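Local coordinates for protein mannose-6-phosphate isomerase (Helicobacter pylori, PDB 2QH5) that probably makes GDP-mannose from mannose 1-phosphate and GTP, and is represented here by its N-terminal nucleotidyltransferase domain, at residues Leu220-Phe225 with Lys229-Ser234; Glu53-Cys58 with Ala95-Met100; Phe30-Asp35 with Leu67-Asn72; Leu39-Phe44 with Lys71-Asn76; Leu138-Val143 with Gly153-Pro158. All blocks are in the same frame, centred on the assembly; numbering follows the deposited sequence.

Contact 1: Leu220-Phe225 with Lys229-Ser234; sequences LENAYF and KIARLS
In the beta hairpin of strands 221-223 and 230-233, the backbones of Glu221 and Arg232 form an antiparallel hydrogen-bonded pair: Glu221 N gives to Arg232 O at 3.3 Å and Arg232 N to Glu221 O at 3.2 Å. Next comes the non-hydrogen-bonded pair Asn222-Ala231, where a side chain adds to the pairing. Asn222 has CG beside its own backbone N (chi1 -63°), which brings ND2 across to Ile230 O at 2.7 Å. Ala223 N donates to that same oxygen at 3.2 Å from the opposite face of the carbonyl plane, so two N-H groups grip one acceptor. The hairpin edges the large mixed sheet of this GT-A nucleotidyltransferase domain, strand 230-233 running parallel to strand 78-84. Toward the turn, the extended Lys229 chain lies alongside Tyr224, both pointing the same way; Lys229 CG comes to 3.4 Å from Tyr224 CE1. Leu220 CD2 meets Ala231 CB at 3.8 Å on the Asn222 side, while Ala223 CB touches Ile230 CG2 at 3.9 Å on the other.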
# COMPACT_ATOMS: atom_id res chain seq x y z
N LEU A 220 5.94 -20.43 -3.51
CA LEU A 220 5.24 -20.02 -2.30
C LEU A 220 4.73 -21.25 -1.58
O LEU A 220 4.37 -22.24 -2.22
CB LEU A 220 4.07 -19.10 -2.69
CG LEU A 220 3.17 -18.38 -1.68
CD1 LEU A 220 2.84 -17.01 -2.22
CD2 LEU A 220 1.89 -19.16 -1.41
N GLU A 221 4.73 -21.22 -0.25
CA GLU A 221 4.24 -22.34 0.55
C GLU A 221 3.43 -21.82 1.73
O GLU A 221 3.64 -20.70 2.17
CB GLU A 221 5.38 -23.22 1.06
CG GLU A 221 6.43 -23.62 0.02
CD GLU A 221 7.25 -24.83 0.44
OE1 GLU A 221 8.24 -25.13 -0.26
OE2 GLU A 221 6.90 -25.47 1.45
N ASN A 222 2.53 -22.65 2.24
CA ASN A 222 1.65 -22.29 3.35
C ASN A 222 1.93 -22.98 4.69
O ASN A 222 2.32 -24.15 4.73
CB ASN A 222 0.19 -22.54 2.97
CG ASN A 222 -0.26 -21.69 1.82
OD1 ASN A 222 -0.80 -22.19 0.84
ND2 ASN A 222 -0.02 -20.38 1.92
N ALA A 223 1.71 -22.24 5.77
CA ALA A 223 1.82 -22.78 7.13
C ALA A 223 0.47 -22.65 7.82
O ALA A 223 0.11 -21.59 8.34
CB ALA A 223 2.91 -22.05 7.90
N TYR A 224 -0.29 -23.75 7.82
CA TYR A 224 -1.64 -23.75 8.38
C TYR A 224 -1.64 -23.93 9.89
O TYR A 224 -2.61 -23.60 10.56
CB TYR A 224 -2.50 -24.82 7.70
CG TYR A 224 -2.91 -24.44 6.30
CD1 TYR A 224 -4.05 -23.67 6.09
CD2 TYR A 224 -2.16 -24.82 5.20
CE1 TYR A 224 -4.45 -23.31 4.81
CE2 TYR A 224 -2.54 -24.46 3.91
CZ TYR A 224 -3.69 -23.70 3.72
OH TYR A 224 -4.09 -23.32 2.46
N PHE A 225 -0.54 -24.45 10.42
CA PHE A 225 -0.28 -24.41 11.85
C PHE A 225 -0.05 -22.94 12.22
O PHE A 225 -0.01 -22.08 11.34
CB PHE A 225 0.91 -25.31 12.23
CG PHE A 225 2.16 -25.04 11.43
CD1 PHE A 225 2.37 -25.64 10.20
CD2 PHE A 225 3.13 -24.17 11.91
CE1 PHE A 225 3.50 -25.38 9.46
CE2 PHE A 225 4.27 -23.91 11.18
CZ PHE A 225 4.45 -24.52 9.95
N LYS A 229 -3.71 -19.45 8.49
CA LYS A 229 -3.05 -19.75 7.23
C LYS A 229 -2.08 -18.62 6.94
O LYS A 229 -2.44 -17.45 7.02
CB LYS A 229 -4.06 -19.89 6.08
CG LYS A 229 -3.43 -20.02 4.69
CD LYS A 229 -4.49 -19.98 3.59
CE LYS A 229 -3.88 -20.10 2.20
NZ LYS A 229 -4.83 -19.72 1.11
N ILE A 230 -0.85 -19.00 6.62
CA ILE A 230 0.23 -18.09 6.35
C ILE A 230 0.72 -18.46 4.98
O ILE A 230 0.44 -19.56 4.50
CB ILE A 230 1.35 -18.24 7.45
CG1 ILE A 230 1.28 -17.08 8.43
CG2 ILE A 230 2.77 -18.34 6.87
CD1 ILE A 230 -0.09 -16.86 9.00
N ALA A 231 1.39 -17.54 4.32
CA ALA A 231 2.16 -17.87 3.14
C ALA A 231 3.48 -17.15 3.32
O ALA A 231 3.49 -16.03 3.82
CB ALA A 231 1.46 -17.37 1.90
N ARG A 232 4.60 -17.82 3.03
CA ARG A 232 5.86 -17.10 2.80
C ARG A 232 6.62 -17.58 1.60
O ARG A 232 6.31 -18.63 1.04
CB ARG A 232 6.78 -16.98 4.04
CG ARG A 232 6.93 -18.15 4.96
CD ARG A 232 8.29 -18.82 4.83
NE ARG A 232 9.47 -17.98 5.07
CZ ARG A 232 10.71 -18.34 4.74
NH1 ARG A 232 10.93 -19.51 4.17
NH2 ARG A 232 11.73 -17.53 4.97
N LEU A 233 7.58 -16.77 1.18
CA LEU A 233 8.47 -17.11 0.10
C LEU A 233 9.89 -17.27 0.63
O LEU A 233 10.33 -16.50 1.50
CB LEU A 233 8.47 -16.02 -0.98
CG LEU A 233 7.16 -15.43 -1.50
CD1 LEU A 233 6.95 -14.07 -0.87
CD2 LEU A 233 7.26 -15.30 -3.01
N SER A 234 10.60 -18.25 0.09
CA SER A 234 11.99 -18.52 0.45
C SER A 234 12.88 -17.32 0.20
O SER A 234 12.64 -16.52 -0.71
CB SER A 234 12.53 -19.69 -0.38
OG SER A 234 12.75 -19.31 -1.72

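Contact 2: Glu53-Cys58 with Ala95-Met100; sequences ETLIVC and ALSALM
Leu55 on strand 53-59 points at the last turn of helix 90-99, and its CD2 methyl carries most of the contact. This is helix-on-sheet packing in the alpha/beta core of the nucleotidyltransferase domain: strand 53-59 runs in the parallel part of the central sheet, next to strands 5-10 and 78-84, and the helix lies over one face. The close part is a cluster round that single methyl. Leu55 CG stands opposite the backbone N (chi1 179°), which carries CD2 out toward the helix; there it lies 4.0 Å from Ser97 CB and also 4.0 Å from Met100 SD. The Met100 chain crosses the leucine at about a right angle and bends at its last torsion, chi3 -122°.

The other part is sparser. Val57, two residues on and on the same face, adds a thin contact through one methyl, and no hydrogen bond joins strand to helix. Met100, where the chain leaves helical geometry, is partly exposed and marks the more open side; it also packs on Leu82 and Phe217. Ser97 is buried, yet its hydroxyl is satisfied within its own helix. Bonded there to Ala93 O, Ser97 OG faces the apolar Val57 CG1 at 4.1 Å.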
# COMPACT_ATOMS: atom_id res chain seq x y z
N GLU A 53 -11.57 -8.90 3.32
CA GLU A 53 -10.44 -9.70 3.79
C GLU A 53 -9.25 -8.78 3.97
O GLU A 53 -9.08 -7.84 3.20
CB GLU A 53 -10.06 -10.75 2.76
CG GLU A 53 -11.07 -11.86 2.51
CD GLU A 53 -10.54 -12.94 1.57
OE1 GLU A 53 -11.28 -13.91 1.29
OE2 GLU A 53 -9.38 -12.83 1.10
N THR A 54 -8.43 -9.05 4.98
CA THR A 54 -7.14 -8.37 5.07
C THR A 54 -6.01 -9.35 4.72
O THR A 54 -6.10 -10.54 5.01
CB THR A 54 -6.91 -7.72 6.45
OG1 THR A 54 -8.05 -6.90 6.76
CG2 THR A 54 -5.67 -6.83 6.45
N LEU A 55 -5.00 -8.84 4.03
CA LEU A 55 -3.74 -9.53 3.84
C LEU A 55 -2.67 -8.64 4.42
O LEU A 55 -2.42 -7.56 3.91
CB LEU A 55 -3.46 -9.80 2.36
CG LEU A 55 -2.14 -10.52 2.01
CD1 LEU A 55 -2.01 -11.81 2.79
CD2 LEU A 55 -2.06 -10.82 0.51
N ILE A 56 -2.07 -9.11 5.51
CA ILE A 56 -0.98 -8.42 6.18
C ILE A 56 0.32 -8.93 5.62
O ILE A 56 0.58 -10.14 5.61
CB ILE A 56 -1.02 -8.69 7.68
CG1 ILE A 56 -2.47 -8.61 8.18
CG2 ILE A 56 -0.05 -7.78 8.41
CD1 ILE A 56 -2.61 -7.98 9.53
N VAL A 57 1.13 -8.03 5.10
CA VAL A 57 2.44 -8.41 4.64
C VAL A 57 3.51 -7.82 5.57
O VAL A 57 3.63 -6.62 5.71
CB VAL A 57 2.65 -8.17 3.10
CG1 VAL A 57 1.58 -7.26 2.52
CG2 VAL A 57 4.07 -7.71 2.76
N CYS A 58 4.24 -8.70 6.27
CA CYS A 58 5.26 -8.29 7.23
C CYS A 58 6.45 -9.22 7.19
O CYS A 58 6.41 -10.27 6.55
CB CYS A 58 4.70 -8.24 8.66
SG CYS A 58 3.90 -9.77 9.27
N ALA A 95 2.73 -6.44 -5.99
CA ALA A 95 2.57 -7.42 -7.07
C ALA A 95 2.30 -8.83 -6.56
O ALA A 95 1.47 -9.54 -7.14
CB ALA A 95 3.75 -7.41 -8.00
N LEU A 96 2.99 -9.21 -5.49
CA LEU A 96 2.79 -10.53 -4.87
C LEU A 96 1.38 -10.66 -4.30
O LEU A 96 0.68 -11.64 -4.59
CB LEU A 96 3.88 -10.83 -3.82
CG LEU A 96 5.30 -11.11 -4.38
CD1 LEU A 96 6.40 -11.05 -3.33
CD2 LEU A 96 5.39 -12.42 -5.17
N SER A 97 0.95 -9.65 -3.54
CA SER A 97 -0.42 -9.55 -2.99
C SER A 97 -1.52 -9.62 -4.05
O SER A 97 -2.56 -10.24 -3.83
CB SER A 97 -0.59 -8.24 -2.23
OG SER A 97 0.47 -8.06 -1.31
N ALA A 98 -1.29 -8.97 -5.19
CA ALA A 98 -2.21 -9.01 -6.32
C ALA A 98 -2.26 -10.41 -6.95
O ALA A 98 -3.32 -10.86 -7.36
CB ALA A 98 -1.81 -7.97 -7.35
N LEU A 99 -1.11 -11.09 -7.01
CA LEU A 99 -1.05 -12.45 -7.53
C LEU A 99 -1.72 -13.45 -6.57
O LEU A 99 -2.18 -14.50 -7.00
CB LEU A 99 0.39 -12.89 -7.82
CG LEU A 99 1.21 -12.18 -8.93
CD1 LEU A 99 2.65 -12.58 -8.81
CD2 LEU A 99 0.70 -12.41 -10.36
N MET A 100 -1.77 -13.11 -5.28
CA MET A 100 -2.52 -13.89 -4.29
C MET A 100 -4.01 -13.55 -4.29
O MET A 100 -4.74 -13.97 -3.40
CB MET A 100 -1.96 -13.67 -2.88
CG MET A 100 -0.65 -14.36 -2.59
SD MET A 100 0.16 -13.79 -1.07
CE MET A 100 1.70 -13.28 -1.82

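Contact 3: Phe30-Asp35 with Leu67-Asn72; sequences FLKLFD and LEEIKN
The loop between strand 5-10 and helix 39-48 meets the C-terminal end of helix 63-69 through one buried acid, Glu69, which reaches the backbone of Phe30. Glu69 OE1 lies 2.8 Å from Phe30 O. The extended Glu69 chain also brings its carboxylate to the aromatic ring: OE2 sits at the ring edge, near its plane, 3.7 Å from Phe30 CD1. Ring and carboxylate planes stand 71° apart. Lys32 slides past Glu69 in the opposite direction, and its NZ comes no closer than 4.2 Å to Glu69 CG. The ammonium group of Lys32, with NZ 5.5 Å from Glu69 OE1, is too far for a salt bridge. Glu69 OE2 has its hydrogen bond with Ser38 OG, just ahead of helix 39-48. Around this, the Phe30 ring meets the Phe40 ring of helix 39-48 and rests on Leu65 and Ala66 of helix 63-69.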
# COMPACT_ATOMS: atom_id res chain seq x y z
N PHE A 30 5.09 -0.94 15.69
CA PHE A 30 4.52 -1.92 16.61
C PHE A 30 4.40 -1.41 18.05
O PHE A 30 3.77 -2.06 18.88
CB PHE A 30 5.32 -3.22 16.56
CG PHE A 30 5.14 -3.97 15.28
CD1 PHE A 30 3.95 -4.64 15.01
CD2 PHE A 30 6.16 -4.00 14.34
CE1 PHE A 30 3.77 -5.34 13.83
CE2 PHE A 30 5.99 -4.70 13.15
CZ PHE A 30 4.80 -5.37 12.90
N LEU A 31 5.00 -0.26 18.32
CA LEU A 31 5.01 0.31 19.66
C LEU A 31 3.65 0.87 20.07
O LEU A 31 3.09 1.71 19.37
CB LEU A 31 6.08 1.40 19.77
CG LEU A 31 7.52 0.87 19.69
CD1 LEU A 31 8.49 1.98 19.27
CD2 LEU A 31 7.94 0.24 21.02
N LYS A 32 3.15 0.40 21.21
CA LYS A 32 1.78 0.69 21.65
C LYS A 32 1.65 2.05 22.34
O LYS A 32 0.95 2.19 23.36
CB LYS A 32 1.27 -0.43 22.56
CG LYS A 32 1.66 -1.83 22.12
CD LYS A 32 0.81 -2.90 22.78
CE LYS A 32 -0.62 -2.89 22.23
NZ LYS A 32 -1.31 -4.19 22.39
N LEU A 33 2.30 3.07 21.77
CA LEU A 33 2.43 4.38 22.41
C LEU A 33 1.19 5.27 22.31
O LEU A 33 0.88 6.01 23.24
CB LEU A 33 3.67 5.10 21.85
CG LEU A 33 4.98 4.97 22.63
CD1 LEU A 33 5.41 3.52 22.86
CD2 LEU A 33 6.10 5.75 21.94
N PHE A 34 0.49 5.19 21.18
CA PHE A 34 -0.66 6.05 20.92
C PHE A 34 -1.92 5.61 21.67
O PHE A 34 -2.80 4.94 21.10
CB PHE A 34 -0.93 6.16 19.42
CG PHE A 34 0.22 6.74 18.65
CD1 PHE A 34 0.45 8.11 18.64
CD2 PHE A 34 1.09 5.91 17.94
CE1 PHE A 34 1.51 8.65 17.94
CE2 PHE A 34 2.16 6.45 17.24
CZ PHE A 34 2.37 7.82 17.24
N ASP A 35 -1.98 6.00 22.94
CA ASP A 35 -3.04 5.60 23.88
C ASP A 35 -3.26 4.09 23.89
O ASP A 35 -4.28 3.59 23.41
CB ASP A 35 -4.35 6.36 23.61
CG ASP A 35 -5.31 6.30 24.79
OD1 ASP A 35 -4.92 6.74 25.90
OD2 ASP A 35 -6.45 5.83 24.61
N LEU A 67 0.52 -10.52 15.06
CA LEU A 67 -0.64 -11.35 15.36
C LEU A 67 -1.14 -11.08 16.78
O LEU A 67 -2.34 -11.15 17.05
CB LEU A 67 -0.28 -12.82 15.21
CG LEU A 67 -1.24 -13.84 14.58
CD1 LEU A 67 -0.87 -15.22 15.09
CD2 LEU A 67 -2.72 -13.56 14.84
N GLU A 68 -0.21 -10.75 17.68
CA GLU A 68 -0.54 -10.43 19.06
C GLU A 68 -1.32 -9.13 19.18
O GLU A 68 -2.26 -9.03 19.98
CB GLU A 68 0.74 -10.35 19.90
CG GLU A 68 0.52 -10.44 21.41
CD GLU A 68 1.82 -10.60 22.17
OE1 GLU A 68 2.05 -11.70 22.72
OE2 GLU A 68 2.63 -9.64 22.20
N GLU A 69 -0.94 -8.14 18.38
CA GLU A 69 -1.51 -6.80 18.48
C GLU A 69 -2.90 -6.64 17.86
O GLU A 69 -3.60 -5.67 18.13
CB GLU A 69 -0.55 -5.77 17.90
CG GLU A 69 0.55 -5.42 18.87
CD GLU A 69 1.60 -4.51 18.28
OE1 GLU A 69 2.77 -4.63 18.69
OE2 GLU A 69 1.26 -3.69 17.40
N ILE A 70 -3.29 -7.61 17.04
CA ILE A 70 -4.62 -7.61 16.44
C ILE A 70 -5.45 -8.82 16.86
O ILE A 70 -6.35 -9.26 16.14
CB ILE A 70 -4.56 -7.52 14.88
CG1 ILE A 70 -3.74 -8.66 14.29
CG2 ILE A 70 -4.00 -6.17 14.45
CD1 ILE A 70 -4.17 -9.06 12.89
N LYS A 71 -5.15 -9.36 18.04
CA LYS A 71 -5.91 -10.49 18.58
C LYS A 71 -7.31 -10.04 19.01
O LYS A 71 -8.28 -10.77 18.84
CB LYS A 71 -5.16 -11.14 19.74
CG LYS A 71 -5.68 -12.52 20.17
CD LYS A 71 -5.30 -13.63 19.20
CE LYS A 71 -6.44 -13.99 18.24
NZ LYS A 71 -6.01 -14.97 17.20
N ASN A 72 -7.39 -8.83 19.56
CA ASN A 72 -8.67 -8.21 19.93
C ASN A 72 -9.54 -7.89 18.72
O ASN A 72 -10.77 -7.98 18.79
CB ASN A 72 -8.43 -6.92 20.73
CG ASN A 72 -8.21 -7.17 22.22
OD1 ASN A 72 -8.19 -8.31 22.68
ND2 ASN A 72 -8.05 -6.08 22.97

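Contact 4: Leu39-Phe44 with Lys71-Asn76; sequences LFELSF and KNEIKN
Van der Waals contact comes first: Glu73 CB sits at the edge of the Phe44 ring, near its plane, 3.5 Å from CE1 and 3.7 Å from CD1. With chi1 at 178°, the Phe44 ring swings off helix 39-48 toward segment 71-76. The two side chains slide past each other in opposite directions, and the carboxylate of Glu73 turns back from the ring because its chain bends at chi2, -86°. In the doubly wound alpha/beta arrangement of this domain, helix 39-48 precedes strand 53-59, while segment 71-76 links helix 63-69 to strand 78-84; Phe44 rests on Ile56 and Val79 of those strands.

The electrostatic part is unfavourable taken alone. Glu41 OE2 and Glu73 OE2 are 3.6 Å apart, with their carboxylate planes 80° from each other and the side chains crossing at about a right angle. Lysines probably offset this like charge, through long, weak ion pairs: Lys32 with Glu41, and Lys37 with Glu73.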
# COMPACT_ATOMS: atom_id res chain seq x y z
N LEU A 39 0.50 2.03 15.82
CA LEU A 39 0.16 2.47 14.46
C LEU A 39 -0.39 1.32 13.63
O LEU A 39 -1.41 1.47 12.95
CB LEU A 39 1.39 3.04 13.76
CG LEU A 39 1.79 4.46 14.15
CD1 LEU A 39 3.13 4.83 13.52
CD2 LEU A 39 0.69 5.44 13.73
N PHE A 40 0.28 0.17 13.73
CA PHE A 40 -0.13 -1.07 13.09
C PHE A 40 -1.58 -1.46 13.39
O PHE A 40 -2.36 -1.70 12.46
CB PHE A 40 0.84 -2.21 13.45
CG PHE A 40 0.41 -3.56 12.93
CD1 PHE A 40 0.69 -3.93 11.61
CD2 PHE A 40 -0.27 -4.46 13.75
CE1 PHE A 40 0.28 -5.16 11.13
CE2 PHE A 40 -0.67 -5.69 13.26
CZ PHE A 40 -0.40 -6.04 11.96
N GLU A 41 -1.96 -1.54 14.66
CA GLU A 41 -3.34 -1.92 15.01
C GLU A 41 -4.36 -0.82 14.71
O GLU A 41 -5.53 -1.10 14.45
CB GLU A 41 -3.46 -2.39 16.45
CG GLU A 41 -3.22 -1.34 17.51
CD GLU A 41 -3.37 -1.90 18.90
OE1 GLU A 41 -2.33 -2.15 19.55
OE2 GLU A 41 -4.52 -2.11 19.35
N LEU A 42 -3.91 0.44 14.73
CA LEU A 42 -4.74 1.56 14.30
C LEU A 42 -5.04 1.46 12.80
O LEU A 42 -6.20 1.57 12.39
CB LEU A 42 -4.06 2.88 14.63
CG LEU A 42 -4.54 3.76 15.80
CD1 LEU A 42 -5.64 3.13 16.68
CD2 LEU A 42 -3.33 4.19 16.61
N SER A 43 -3.98 1.24 12.01
CA SER A 43 -4.09 1.04 10.57
C SER A 43 -4.91 -0.21 10.22
O SER A 43 -5.65 -0.21 9.24
CB SER A 43 -2.71 0.93 9.93
OG SER A 43 -1.98 2.15 10.03
N PHE A 44 -4.78 -1.26 11.03
CA PHE A 44 -5.56 -2.47 10.82
C PHE A 44 -7.05 -2.19 11.02
O PHE A 44 -7.86 -2.49 10.14
CB PHE A 44 -5.11 -3.62 11.74
CG PHE A 44 -5.94 -4.86 11.58
CD1 PHE A 44 -6.95 -5.17 12.48
CD2 PHE A 44 -5.76 -5.68 10.48
CE1 PHE A 44 -7.75 -6.29 12.29
CE2 PHE A 44 -6.56 -6.81 10.29
CZ PHE A 44 -7.55 -7.11 11.20
N LYS A 71 -5.15 -9.36 18.04
CA LYS A 71 -5.91 -10.49 18.58
C LYS A 71 -7.31 -10.04 19.01
O LYS A 71 -8.28 -10.77 18.84
CB LYS A 71 -5.16 -11.14 19.74
CG LYS A 71 -5.68 -12.52 20.17
CD LYS A 71 -5.30 -13.63 19.20
CE LYS A 71 -6.44 -13.99 18.24
NZ LYS A 71 -6.01 -14.97 17.20
N ASN A 72 -7.39 -8.83 19.56
CA ASN A 72 -8.67 -8.21 19.93
C ASN A 72 -9.54 -7.89 18.72
O ASN A 72 -10.77 -7.98 18.79
CB ASN A 72 -8.43 -6.92 20.73
CG ASN A 72 -8.21 -7.17 22.22
OD1 ASN A 72 -8.19 -8.31 22.68
ND2 ASN A 72 -8.05 -6.08 22.97
N GLU A 73 -8.89 -7.53 17.62
CA GLU A 73 -9.56 -6.95 16.45
C GLU A 73 -10.21 -7.97 15.51
O GLU A 73 -11.14 -7.62 14.78
CB GLU A 73 -8.58 -6.05 15.68
CG GLU A 73 -7.63 -5.22 16.55
CD GLU A 73 -8.22 -3.90 17.01
OE1 GLU A 73 -9.26 -3.48 16.47
OE2 GLU A 73 -7.62 -3.27 17.92
N ILE A 74 -9.72 -9.21 15.51
CA ILE A 74 -10.29 -10.26 14.66
C ILE A 74 -11.62 -10.77 15.22
O ILE A 74 -11.67 -11.78 15.94
CB ILE A 74 -9.32 -11.45 14.45
CG1 ILE A 74 -7.93 -10.96 14.03
CG2 ILE A 74 -9.87 -12.43 13.40
CD1 ILE A 74 -6.83 -11.99 14.21
N LYS A 75 -12.70 -10.05 14.91
CA LYS A 75 -14.05 -10.47 15.28
C LYS A 75 -14.77 -10.95 14.03
O LYS A 75 -15.35 -10.15 13.29
CB LYS A 75 -14.82 -9.32 15.95
CG LYS A 75 -14.13 -8.72 17.17
CD LYS A 75 -15.14 -8.29 18.24
CE LYS A 75 -15.62 -9.49 19.07
NZ LYS A 75 -16.61 -9.10 20.11
N ASN A 76 -14.69 -12.26 13.79
CA ASN A 76 -15.20 -12.91 12.57
C ASN A 76 -14.50 -12.46 11.28
O ASN A 76 -14.96 -12.76 10.17
CB ASN A 76 -16.73 -12.77 12.44
CG ASN A 76 -17.50 -13.76 13.31
OD1 ASN A 76 -16.91 -14.64 13.95
ND2 ASN A 76 -18.82 -13.62 13.34

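Contact 5: Leu138-Val143 with Gly153-Pro158; sequences LVTFGV and GYIESP
Ile155 CD1 is the atom that makes this contact, reaching the strand 138-144 backbone and one of its side chains together. It meets Thr140 tip to tip, 3.7 Å from CG2 and 3.8 Å from OG1, so the methyl faces both branches of the threonine. On the backbone it lies 3.8 Å from Phe141 O and 4.3 Å from Gly142 CA.

Torsions set up the approach. In Ile155 the CG1 branch leaves on the side of the backbone N (chi1 -52°), and with chi2 at 164° it is extended, with CD1 at its far end.

Further out, the two strands are not sheet neighbours. Their axes run nearly perpendicular, 95° between directions and 8.2 Å at closest approach, but both pair antiparallel with the long strand 184-194, which bridges them in the branched mixed sheet of the GT-A-type domain. Met259 of strand 257-261 touches both Thr140 and Ile155, adding a third strand to the cluster. Behind strand 138-144, Phe141 points to the other side and packs on Ala125 and Ala129 of helix 119-134.

No hydrogen bond crosses between the two segments, so the contact is held by dispersion and burial, with all four touching residues buried and the Thr140 hydroxyl left to face the Asn187 side chain.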
# COMPACT_ATOMS: atom_id res chain seq x y z
N LEU A 138 -5.79 3.38 -11.50
CA LEU A 138 -4.90 3.21 -10.35
C LEU A 138 -5.02 4.46 -9.49
O LEU A 138 -4.60 5.55 -9.91
CB LEU A 138 -3.44 3.07 -10.79
CG LEU A 138 -3.06 1.97 -11.78
CD1 LEU A 138 -1.56 1.99 -12.04
CD2 LEU A 138 -3.49 0.61 -11.27
N VAL A 139 -5.57 4.32 -8.30
CA VAL A 139 -5.94 5.47 -7.52
C VAL A 139 -4.91 5.71 -6.46
O VAL A 139 -4.54 4.81 -5.72
CB VAL A 139 -7.36 5.32 -6.89
CG1 VAL A 139 -7.83 6.64 -6.32
CG2 VAL A 139 -8.35 4.80 -7.91
N THR A 140 -4.44 6.95 -6.41
CA THR A 140 -3.50 7.40 -5.41
C THR A 140 -4.16 8.48 -4.53
O THR A 140 -5.27 8.92 -4.83
CB THR A 140 -2.22 7.92 -6.07
OG1 THR A 140 -1.21 8.10 -5.07
CG2 THR A 140 -2.47 9.24 -6.80
N PHE A 141 -3.51 8.87 -3.44
CA PHE A 141 -4.11 9.82 -2.50
C PHE A 141 -3.19 11.01 -2.23
O PHE A 141 -2.02 10.85 -1.90
CB PHE A 141 -4.46 9.14 -1.17
CG PHE A 141 -5.60 8.16 -1.25
CD1 PHE A 141 -5.41 6.87 -1.76
CD2 PHE A 141 -6.85 8.50 -0.77
CE1 PHE A 141 -6.46 5.96 -1.81
CE2 PHE A 141 -7.91 7.59 -0.82
CZ PHE A 141 -7.71 6.31 -1.34
N GLY A 142 -3.75 12.22 -2.36
CA GLY A 142 -2.97 13.44 -2.17
C GLY A 142 -3.09 14.04 -0.79
O GLY A 142 -4.16 14.03 -0.18
N VAL A 143 -1.97 14.56 -0.28
CA VAL A 143 -1.95 15.28 0.99
C VAL A 143 -1.30 16.64 0.74
O VAL A 143 -0.21 16.72 0.17
CB VAL A 143 -1.20 14.48 2.09
CG1 VAL A 143 -0.86 15.37 3.29
CG2 VAL A 143 -2.02 13.29 2.54
N GLY A 153 6.92 11.41 -2.26
CA GLY A 153 6.50 11.46 -3.65
C GLY A 153 5.61 12.66 -3.91
O GLY A 153 4.78 13.03 -3.07
N TYR A 154 5.80 13.28 -5.06
CA TYR A 154 5.05 14.48 -5.41
C TYR A 154 4.08 14.19 -6.54
O TYR A 154 4.48 13.74 -7.62
CB TYR A 154 5.99 15.62 -5.80
CG TYR A 154 6.61 16.36 -4.63
CD1 TYR A 154 7.45 15.71 -3.73
CD2 TYR A 154 6.35 17.71 -4.43
CE1 TYR A 154 8.01 16.38 -2.66
CE2 TYR A 154 6.90 18.39 -3.36
CZ TYR A 154 7.73 17.72 -2.48
OH TYR A 154 8.29 18.40 -1.43
N ILE A 155 2.80 14.43 -6.28
CA ILE A 155 1.76 14.32 -7.30
C ILE A 155 1.40 15.71 -7.81
O ILE A 155 0.97 16.57 -7.03
CB ILE A 155 0.47 13.66 -6.76
CG1 ILE A 155 0.78 12.34 -6.06
CG2 ILE A 155 -0.51 13.45 -7.88
CD1 ILE A 155 -0.35 11.83 -5.19
N GLU A 156 1.58 15.94 -9.11
CA GLU A 156 1.09 17.18 -9.72
C GLU A 156 -0.36 16.99 -10.13
O GLU A 156 -0.66 16.19 -11.00
CB GLU A 156 1.91 17.60 -10.94
CG GLU A 156 1.45 18.95 -11.51
CD GLU A 156 2.36 19.49 -12.60
OE1 GLU A 156 1.93 20.42 -13.31
OE2 GLU A 156 3.50 19.01 -12.74
N SER A 157 -1.24 17.74 -9.48
CA SER A 157 -2.64 17.72 -9.86
C SER A 157 -3.24 19.12 -9.73
O SER A 157 -3.43 19.62 -8.62
CB SER A 157 -3.43 16.70 -9.04
OG SER A 157 -4.23 17.35 -8.08
N PRO A 158 -3.50 19.77 -10.88
CA PRO A 158 -4.08 21.11 -10.84
C PRO A 158 -5.50 21.10 -10.27
O PRO A 158 -5.85 21.96 -9.46
CB PRO A 158 -4.07 21.54 -12.31
CG PRO A 158 -4.06 20.25 -13.10
CD PRO A 158 -3.26 19.31 -12.26

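How the contacts relate
Contacts 3 and 4 are the closest pair, with centres 8 Å apart; they share Lys71 and Asn72, and Ile70 packs on Phe40 and Phe44. Contact 2 joins that group through Ile56 on strand 53-59, which touches Ile70, Phe40 and Phe44, while Leu55 faces the opposite way, to helix 90-99. Along the chain the segments of contact 2 alternate with those of contacts 3 and 4, knitting the first half of the domain together. Contact 1 comes last and touches contact 2 through Leu220 on Met100 and Leu233 on Leu96. Contact 5 lies on the opposite side of the chain's centre, about 35 Å from contact 1 between centres, yet contacts 1, 2 and 5 all reach one mixed sheet spanning the domain.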